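Local coordinates for protein fumarate lyase (Mesorhizobium sp., PDB 3C8T) that belongs to the fumarate lyase superfamily, a group of mainly helical enzymes, and assembles from four chains, at residues F21-F26 and P64-L69; R29-E34 and A57-F62; P79-V84 and A102-I107. All blocks are in the same frame, centred on the assembly; numbering follows the deposited sequence.

Contact 1: residues F21-F26 and P64-L69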
loop_
_atom_site.group_PDB
_atom_site.type_symbol
_atom_site.label_atom_id
_atom_site.label_comp_id
_atom_site.label_asym_id
_atom_site.label_seq_id
_atom_site.Cartn_x
_atom_site.Cartn_y
_atom_site.Cartn_z
ATOM N N PHE A 21 -22.967 0.258 10.837
ATOM C CA PHE A 21 -22.326 1.525 10.454
ATOM C C PHE A 21 -23.196 2.390 9.525
ATOM O O PHE A 21 -22.715 3.362 8.931
ATOM C CB PHE A 21 -20.939 1.247 9.832
ATOM C CG PHE A 21 -19.878 0.932 10.854
ATOM C CD1 PHE A 21 -19.230 1.973 11.554
ATOM C CD2 PHE A 21 -19.569 -0.380 11.172
ATOM C CE1 PHE A 21 -18.264 1.699 12.524
ATOM C CE2 PHE A 21 -18.588 -0.669 12.168
ATOM C CZ PHE A 21 -17.949 0.369 12.845
ATOM N N SER A 22 -24.475 2.024 9.407
ATOM C CA SER A 22 -25.433 2.786 8.610
ATOM C C SER A 22 -25.646 4.183 9.217
ATOM O O SER A 22 -25.324 4.431 10.381
ATOM C CB SER A 22 -26.776 2.035 8.560
ATOM O OG SER A 22 -27.371 1.994 9.845
ATOM N N ALA A 23 -26.212 5.077 8.436
ATOM C CA ALA A 23 -26.487 6.431 8.897
ATOM C C ALA A 23 -27.409 6.445 10.119
ATOM O O ALA A 23 -27.157 7.165 11.102
ATOM C CB ALA A 23 -27.105 7.188 7.804
ATOM N N GLN A 24 -28.469 5.637 10.048
ATOM C CA GLN A 24 -29.508 5.561 11.081
ATOM C C GLN A 24 -28.896 5.139 12.401
ATOM O O GLN A 24 -29.158 5.741 13.457
ATOM C CB GLN A 24 -30.585 4.556 10.661
ATOM C CG GLN A 24 -31.384 4.934 9.345
ATOM C CD GLN A 24 -30.573 4.990 7.988
ATOM O OE1 GLN A 24 -29.408 4.540 7.859
ATOM N NE2 GLN A 24 -31.228 5.552 6.967
ATOM N N SER A 25 -28.092 4.084 12.351
ATOM C CA SER A 25 -27.392 3.646 13.530
ATOM C C SER A 25 -26.397 4.718 14.046
ATOM O O SER A 25 -26.365 4.996 15.223
ATOM C CB SER A 25 -26.729 2.285 13.284
ATOM O OG SER A 25 -26.206 1.816 14.500
ATOM N N PHE A 26 -25.633 5.342 13.165
ATOM C CA PHE A 26 -24.672 6.394 13.564
ATOM C C PHE A 26 -25.384 7.521 14.295
ATOM O O PHE A 26 -25.058 7.840 15.430
ATOM C CB PHE A 26 -23.908 6.944 12.347
ATOM C CG PHE A 26 -22.870 7.995 12.694
ATOM C CD1 PHE A 26 -21.732 7.654 13.430
ATOM C CD2 PHE A 26 -23.012 9.311 12.252
ATOM C CE1 PHE A 26 -20.760 8.608 13.749
ATOM C CE2 PHE A 26 -22.038 10.273 12.565
ATOM C CZ PHE A 26 -20.916 9.922 13.332
ATOM N N PRO A 64 -35.343 11.021 14.105
ATOM C CA PRO A 64 -34.726 11.979 13.183
ATOM C C PRO A 64 -35.401 11.971 11.823
ATOM O O PRO A 64 -35.952 10.953 11.407
ATOM C CB PRO A 64 -33.298 11.467 13.041
ATOM C CG PRO A 64 -33.380 10.009 13.426
ATOM C CD PRO A 64 -34.398 9.974 14.519
ATOM N N GLU A 65 -35.349 13.118 11.156
ATOM C CA GLU A 65 -35.805 13.254 9.799
ATOM C C GLU A 65 -34.589 13.083 8.886
ATOM O O GLU A 65 -33.878 14.052 8.593
ATOM C CB GLU A 65 -36.417 14.642 9.652
ATOM C CG GLU A 65 -37.677 14.671 8.855
ATOM C CD GLU A 65 -38.573 15.819 9.268
ATOM O OE1 GLU A 65 -38.842 15.965 10.490
ATOM O OE2 GLU A 65 -38.987 16.591 8.364
ATOM N N MET A 66 -34.342 11.842 8.455
ATOM C CA MET A 66 -33.069 11.453 7.791
ATOM C C MET A 66 -32.733 12.144 6.462
ATOM O O MET A 66 -31.571 12.479 6.219
ATOM C CB MET A 66 -32.933 9.926 7.649
ATOM C CG MET A 66 -32.808 9.171 8.993
ATOM S SD MET A 66 -31.342 9.498 10.031
ATOM C CE MET A 66 -30.036 9.137 8.826
ATOM N N GLU A 67 -33.731 12.354 5.612
ATOM C CA GLU A 67 -33.514 13.073 4.350
ATOM C C GLU A 67 -33.136 14.547 4.569
ATOM O O GLU A 67 -32.232 15.059 3.911
ATOM C CB GLU A 67 -34.750 12.926 3.412
ATOM N N ARG A 68 -33.809 15.207 5.519
ATOM C CA ARG A 68 -33.494 16.585 5.952
ATOM C C ARG A 68 -32.051 16.645 6.480
ATOM O O ARG A 68 -31.287 17.543 6.118
ATOM C CB ARG A 68 -34.479 17.031 7.035
ATOM C CG ARG A 68 -34.984 18.477 6.942
ATOM C CD ARG A 68 -36.184 18.705 7.899
ATOM N NE ARG A 68 -35.809 19.415 9.126
ATOM C CZ ARG A 68 -36.332 19.174 10.334
ATOM N NH1 ARG A 68 -37.243 18.213 10.505
ATOM N NH2 ARG A 68 -35.934 19.877 11.392
ATOM N N LEU A 69 -31.685 15.657 7.312
ATOM C CA LEU A 69 -30.322 15.515 7.834
ATOM C C LEU A 69 -29.282 15.409 6.729
ATOM O O LEU A 69 -28.272 16.127 6.746
ATOM C CB LEU A 69 -30.207 14.310 8.774
ATOM C CG LEU A 69 -30.316 14.562 10.282
ATOM C CD1 LEU A 69 -29.967 13.321 11.100
ATOM C CD2 LEU A 69 -29.415 15.727 10.684
#
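M66 reaches across to A23 and Q24 with the last atom of its side chain, so this small meeting is made largely by one methyl group. Its CE lies 3.7 Å from A23 CB, a plain van der Waals contact between two methyls. The same CE comes within 4.0 Å of the backbone N of Q24, and so rests against the first turn of helix 23-43 as well as on the alanine. Beside it lies the amide of Q24, whose NE2 is 4.2 Å from M66 CE. Methionine suits such a place because its unbranched thioether can bend to meet a neighbour. With CG anti to the carbonyl carbon (chi1 -66°), the chain then bends about chi2 (-64°) and chi3 (-55°), which curls the methyl round SD toward A23. Alanine in turn presents a short side chain, letting the methyl settle close to the helix. Glutamine suits the exposed border, where its polar amide can face solvent.

Behind these atoms, both helices are just beginning. S22 is the N-cap of helix 23-43, and its OG receives a weak but fairly straight capping bond from S25 N at 3.3 Å. The other helix starts after E65, whose carboxylate OE1 forms a salt bridge with R68 NH1 at 2.8 Å, one turn along. L7 of the second subunit packs on A23, and M66 also touches I27, the latter on helix 23-43. Nearby, the ring of F26 meets Y8 of that second subunit edge-to-face. The arrangement is thus a junction of two helix N-termini, in which the start of helix 66-76 is laid against the start of helix 23-43 in an all-helical part of the lyase fold, beside a subunit interface.

Contact 2: residues R29-E34 and A57-F62; sequences RCVETE and AAARTF
V31 makes the whole apolar contact between these segments, dividing its two methyls between A59 and F62. CG1, anti to the backbone N (chi1 -179°), lies 4.0 Å from A59 CB. CG2 turns instead to the aromatic ring and comes to 4.0 Å from F62 CE2, near the plane of the ring and therefore at its edge, with the two side chains set at a slant. A beta-branched valine suits the task, since its fork offers one methyl to each partner. Alanine on the facing turn lets the backbones come close, V31 and A59 having CA atoms 7.2 Å apart, while the long reach of phenylalanine brings its ring back from farther along the chain.

The two helices follow each other in the chain and run in roughly opposite senses, forming an alpha-alpha hairpin in which helix 49-61 folds back against helix 23-43 at the surface of this mostly helical lyase. C30, beside V31 on its helix, packs on I80 and L83 of helix 80-91.

Charged groups hold together the part of helix 23-43 that V31 leaves aside. R29 NE gives a hydrogen bond of 2.9 Å to E32 OE1 within a salt bridge, arriving on the syn side of the carboxylate but 30° out of its plane. R29 NH2 has a further partner in the carboxylate of D118.

Among the hydrogen bonds, R29 O is gripped twice by T33: OG1 donates at 2.7 Å and the backbone N at 2.9 Å, from opposite faces of the carbonyl plane. Threonine can thus bury its hydroxyl by bonding it to its own helix. In the second segment, F62 N reaches A59 O in a weak bond of 3.2 Å.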
loop_
_atom_site.group_PDB
_atom_site.type_symbol
_atom_site.label_atom_id
_atom_site.label_comp_id
_atom_site.label_asym_id
_atom_site.label_seq_id
_atom_site.Cartn_x
_atom_site.Cartn_y
_atom_site.Cartn_z
ATOM N N ARG A 29 -26.607 6.708 17.801
ATOM C CA ARG A 29 -25.476 6.801 18.755
ATOM C C ARG A 29 -25.096 8.251 19.046
ATOM O O ARG A 29 -24.672 8.552 20.148
ATOM C CB ARG A 29 -24.212 6.067 18.272
ATOM C CG ARG A 29 -24.352 4.616 17.753
ATOM C CD ARG A 29 -25.417 3.755 18.423
ATOM N NE ARG A 29 -25.127 3.403 19.815
ATOM C CZ ARG A 29 -24.715 2.198 20.226
ATOM N NH1 ARG A 29 -24.480 1.971 21.514
ATOM N NH2 ARG A 29 -24.507 1.231 19.349
ATOM N N CYS A 30 -25.241 9.122 18.041
ATOM C CA CYS A 30 -25.062 10.571 18.191
ATOM C C CYS A 30 -26.030 11.189 19.187
ATOM O O CYS A 30 -25.618 11.951 20.079
ATOM C CB CYS A 30 -25.133 11.297 16.843
ATOM S SG CYS A 30 -23.629 11.110 15.758
ATOM N N VAL A 31 -27.313 10.837 19.052
ATOM C CA VAL A 31 -28.328 11.198 20.038
ATOM C C VAL A 31 -27.976 10.607 21.408
ATOM O O VAL A 31 -27.979 11.337 22.422
ATOM C CB VAL A 31 -29.746 10.727 19.588
ATOM C CG1 VAL A 31 -30.788 11.136 20.597
ATOM C CG2 VAL A 31 -30.090 11.275 18.204
ATOM N N GLU A 32 -27.647 9.308 21.447
ATOM C CA GLU A 32 -27.240 8.646 22.696
ATOM C C GLU A 32 -26.147 9.424 23.427
ATOM O O GLU A 32 -26.218 9.622 24.639
ATOM C CB GLU A 32 -26.864 7.160 22.456
ATOM C CG GLU A 32 -26.211 6.496 23.658
ATOM C CD GLU A 32 -25.834 5.029 23.465
ATOM O OE1 GLU A 32 -26.081 4.446 22.370
ATOM O OE2 GLU A 32 -25.283 4.449 24.443
ATOM N N THR A 33 -25.159 9.910 22.682
ATOM C CA THR A 33 -24.027 10.678 23.219
ATOM C C THR A 33 -24.492 12.031 23.784
ATOM O O THR A 33 -24.084 12.413 24.884
ATOM C CB THR A 33 -22.987 10.887 22.103
ATOM O OG1 THR A 33 -22.581 9.610 21.585
ATOM C CG2 THR A 33 -21.744 11.712 22.570
ATOM N N GLU A 34 -25.327 12.756 23.024
ATOM C CA GLU A 34 -25.797 14.092 23.433
ATOM C C GLU A 34 -26.655 14.029 24.714
ATOM O O GLU A 34 -26.558 14.906 25.571
ATOM C CB GLU A 34 -26.608 14.741 22.324
ATOM C CG GLU A 34 -25.789 15.119 21.102
ATOM C CD GLU A 34 -25.161 16.512 21.192
ATOM O OE1 GLU A 34 -25.260 17.171 22.256
ATOM O OE2 GLU A 34 -24.586 16.948 20.173
ATOM N N ALA A 57 -36.247 12.764 28.129
ATOM C CA ALA A 57 -37.592 12.418 27.628
ATOM C C ALA A 57 -37.820 12.728 26.154
ATOM O O ALA A 57 -38.434 11.926 25.439
ATOM C CB ALA A 57 -38.705 13.061 28.492
ATOM N N ALA A 58 -37.349 13.872 25.674
ATOM C CA ALA A 58 -37.560 14.170 24.249
ATOM C C ALA A 58 -36.862 13.109 23.375
ATOM O O ALA A 58 -37.407 12.674 22.357
ATOM C CB ALA A 58 -37.065 15.580 23.893
ATOM N N ALA A 59 -35.649 12.707 23.778
ATOM C CA ALA A 59 -34.897 11.682 23.035
ATOM C C ALA A 59 -35.590 10.310 23.005
ATOM O O ALA A 59 -35.487 9.617 22.007
ATOM C CB ALA A 59 -33.467 11.560 23.563
ATOM N N ARG A 60 -36.296 9.925 24.080
ATOM C CA ARG A 60 -37.043 8.629 24.081
ATOM C C ARG A 60 -38.050 8.579 22.931
ATOM O O ARG A 60 -38.219 7.534 22.295
ATOM C CB ARG A 60 -37.761 8.351 25.405
ATOM C CG ARG A 60 -36.841 8.227 26.604
ATOM C CD ARG A 60 -37.598 7.885 27.859
ATOM N NE ARG A 60 -38.012 6.489 27.887
ATOM C CZ ARG A 60 -38.959 5.997 28.686
ATOM N NH1 ARG A 60 -39.640 6.792 29.509
ATOM N NH2 ARG A 60 -39.240 4.702 28.646
ATOM N N THR A 61 -38.668 9.727 22.630
ATOM C CA THR A 61 -39.693 9.807 21.580
ATOM C C THR A 61 -39.168 10.321 20.237
ATOM O O THR A 61 -39.911 10.351 19.257
ATOM C CB THR A 61 -40.940 10.643 22.051
ATOM O OG1 THR A 61 -40.529 11.944 22.505
ATOM C CG2 THR A 61 -41.670 9.930 23.224
ATOM N N PHE A 62 -37.890 10.725 20.197
ATOM C CA PHE A 62 -37.326 11.440 19.028
ATOM C C PHE A 62 -37.034 10.506 17.881
ATOM O O PHE A 62 -36.407 9.461 18.067
ATOM C CB PHE A 62 -36.059 12.255 19.396
ATOM C CG PHE A 62 -35.360 12.904 18.209
ATOM C CD1 PHE A 62 -36.013 13.828 17.402
ATOM C CD2 PHE A 62 -34.034 12.592 17.909
ATOM C CE1 PHE A 62 -35.366 14.403 16.323
ATOM C CE2 PHE A 62 -33.380 13.181 16.828
ATOM C CZ PHE A 62 -34.042 14.081 16.047
#

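Contact 3: residues P79-V84 and A102-I107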
loop_
_atom_site.group_PDB
_atom_site.type_symbol
_atom_site.label_atom_id
_atom_site.label_comp_id
_atom_site.label_asym_id
_atom_site.label_seq_id
_atom_site.Cartn_x
_atom_site.Cartn_y
_atom_site.Cartn_z
ATOM N N PRO A 79 -23.209 16.120 10.067
ATOM C CA PRO A 79 -24.598 15.972 10.505
ATOM C C PRO A 79 -24.877 16.452 11.923
ATOM O O PRO A 79 -26.051 16.544 12.283
ATOM C CB PRO A 79 -24.830 14.449 10.424
ATOM C CG PRO A 79 -23.478 13.858 10.749
ATOM C CD PRO A 79 -22.502 14.816 10.058
ATOM N N ILE A 80 -23.842 16.743 12.721
ATOM C CA ILE A 80 -24.073 16.967 14.139
ATOM C C ILE A 80 -24.939 18.190 14.480
ATOM O O ILE A 80 -25.870 18.088 15.265
ATOM C CB ILE A 80 -22.776 16.986 14.979
ATOM C CG1 ILE A 80 -22.026 15.651 14.872
ATOM C CG2 ILE A 80 -23.078 17.333 16.417
ATOM C CD1 ILE A 80 -22.911 14.373 14.839
ATOM N N LEU A 81 -24.610 19.351 13.941
ATOM C CA LEU A 81 -25.371 20.540 14.305
ATOM C C LEU A 81 -26.794 20.517 13.753
ATOM O O LEU A 81 -27.687 20.913 14.467
ATOM C CB LEU A 81 -24.596 21.855 14.020
ATOM C CG LEU A 81 -23.334 22.016 14.904
ATOM C CD1 LEU A 81 -22.495 23.238 14.512
ATOM C CD2 LEU A 81 -23.645 22.089 16.391
ATOM N N PRO A 82 -27.010 20.031 12.504
ATOM C CA PRO A 82 -28.376 19.781 12.055
ATOM C C PRO A 82 -29.114 18.769 12.936
ATOM O O PRO A 82 -30.282 19.001 13.300
ATOM C CB PRO A 82 -28.179 19.215 10.636
ATOM C CG PRO A 82 -26.884 19.689 10.199
ATOM C CD PRO A 82 -26.040 19.737 11.423
ATOM N N LEU A 83 -28.459 17.668 13.307
ATOM C CA LEU A 83 -29.111 16.750 14.234
ATOM C C LEU A 83 -29.479 17.437 15.582
ATOM O O LEU A 83 -30.573 17.203 16.139
ATOM C CB LEU A 83 -28.288 15.469 14.449
ATOM C CG LEU A 83 -28.730 14.684 15.697
ATOM C CD1 LEU A 83 -30.084 14.005 15.487
ATOM C CD2 LEU A 83 -27.644 13.686 16.110
ATOM N N VAL A 84 -28.587 18.291 16.098
ATOM C CA VAL A 84 -28.876 19.017 17.359
ATOM C C VAL A 84 -30.087 19.964 17.178
ATOM O O VAL A 84 -30.918 20.086 18.067
ATOM C CB VAL A 84 -27.606 19.757 17.931
ATOM C CG1 VAL A 84 -27.965 20.723 19.048
ATOM C CG2 VAL A 84 -26.604 18.744 18.428
ATOM N N ALA A 102 -19.673 20.992 23.817
ATOM C CA ALA A 102 -19.274 20.007 22.804
ATOM C C ALA A 102 -18.831 20.617 21.467
ATOM O O ALA A 102 -19.321 21.663 21.074
ATOM C CB ALA A 102 -20.438 19.026 22.551
ATOM N N THR A 103 -17.910 19.936 20.776
ATOM C CA THR A 103 -17.663 20.168 19.366
ATOM C C THR A 103 -18.168 18.937 18.556
ATOM O O THR A 103 -18.422 17.842 19.103
ATOM C CB THR A 103 -16.167 20.502 19.054
ATOM O OG1 THR A 103 -16.048 20.976 17.697
ATOM C CG2 THR A 103 -15.254 19.262 19.202
ATOM N N THR A 104 -18.325 19.137 17.255
ATOM C CA THR A 104 -18.741 18.096 16.317
ATOM C C THR A 104 -17.909 16.793 16.386
ATOM O O THR A 104 -18.486 15.699 16.530
ATOM C CB THR A 104 -18.790 18.685 14.888
ATOM O OG1 THR A 104 -19.852 19.630 14.858
ATOM C CG2 THR A 104 -19.048 17.599 13.830
ATOM N N GLN A 105 -16.576 16.903 16.321
ATOM C CA GLN A 105 -15.732 15.685 16.435
ATOM C C GLN A 105 -15.865 14.908 17.760
ATOM O O GLN A 105 -15.610 13.672 17.818
ATOM C CB GLN A 105 -14.261 15.995 16.158
ATOM C CG GLN A 105 -13.477 14.771 15.719
ATOM C CD GLN A 105 -11.981 15.026 15.589
ATOM O OE1 GLN A 105 -11.511 16.159 15.768
ATOM N NE2 GLN A 105 -11.226 13.973 15.286
ATOM N N ASP A 106 -16.258 15.599 18.825
ATOM C CA ASP A 106 -16.545 14.897 20.081
ATOM C C ASP A 106 -17.687 13.904 19.878
ATOM O O ASP A 106 -17.587 12.751 20.245
ATOM C CB ASP A 106 -16.937 15.865 21.179
ATOM C CG ASP A 106 -15.804 16.722 21.628
ATOM O OD1 ASP A 106 -14.623 16.363 21.409
ATOM O OD2 ASP A 106 -16.098 17.767 22.231
ATOM N N ILE A 107 -18.777 14.380 19.285
ATOM C CA ILE A 107 -19.974 13.564 19.123
ATOM C C ILE A 107 -19.739 12.466 18.104
ATOM O O ILE A 107 -20.154 11.308 18.337
ATOM C CB ILE A 107 -21.228 14.394 18.723
ATOM C CG1 ILE A 107 -21.437 15.606 19.650
ATOM C CG2 ILE A 107 -22.483 13.503 18.734
ATOM C CD1 ILE A 107 -21.542 15.304 21.170
HETATM O O HOH W 1 -22.232 19.643 12.380
#
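T104 and I107, one turn apart on the start of helix 104-140, both press against I80, near the start of helix 80-91. Two helix beginnings are therefore packed together here, at one end of the long helix that runs through the elongated helical body of the lyase.

In sequence order, T103 comes first as the N-cap. Its side chain makes no capping bond, but its backbone N donates to D106 OD2 at 3.2 Å and almost straight (177°), which is one half of a capping box. T104 follows as the main touching residue of this segment. A chi1 of -67° sets OG1 beside the backbone N and leaves the methyl CG2 anti to it; CG2 lies 3.7 Å from I80 CG1, the two side chains passing alongside each other in opposite directions. The hydroxyl OG1 borders L81 and shares a water with the other segment: the water accepts from L81 N at 2.9 Å and has a weak link to T104 OG1. Threonine is apt here because it turns a methyl to the apolar neighbour and a hydroxyl to the water at the edge of the contact.

Q105 and D106 face other partners and bind the helix start to other parts of the chain. The amide of Q105 bonds to R313 and to the backbone O of H225. The carboxylate of D106 accepts from H225 and from the backbone N atoms of S191 and G192 besides T103, a set of donors that fixes its orientation.

I107 completes the turn, and its branched side chain meets the equally branched I80 at a slant. The two isoleucines fit at more than one point: I107 CG1 lies 4.0 Å from I80 CG2, while I107 CG2 is 4.0 Å from I80 CD1.

The three contacts form a tight cluster, their centres all about 13 Å apart, and together they pack the short N-terminal helices against helix 23-43 and helix 104-140. Contacts 1 and 2 share helix 23-43, and contact 2 lies within the loop that contact 1 closes. Contact 3 comes later in the chain yet touches both: L69 CD2 of contact 1 lies 3.7 Å from P82 CB, and C30 SG of contact 2 lies 3.5 Å from I80 CD1. E34 of contact 2 also packs on I107 of contact 3. The cluster sits about 28 to 33 Å, centre to centre, from the middle of the chain, toward one end of the elongated molecule.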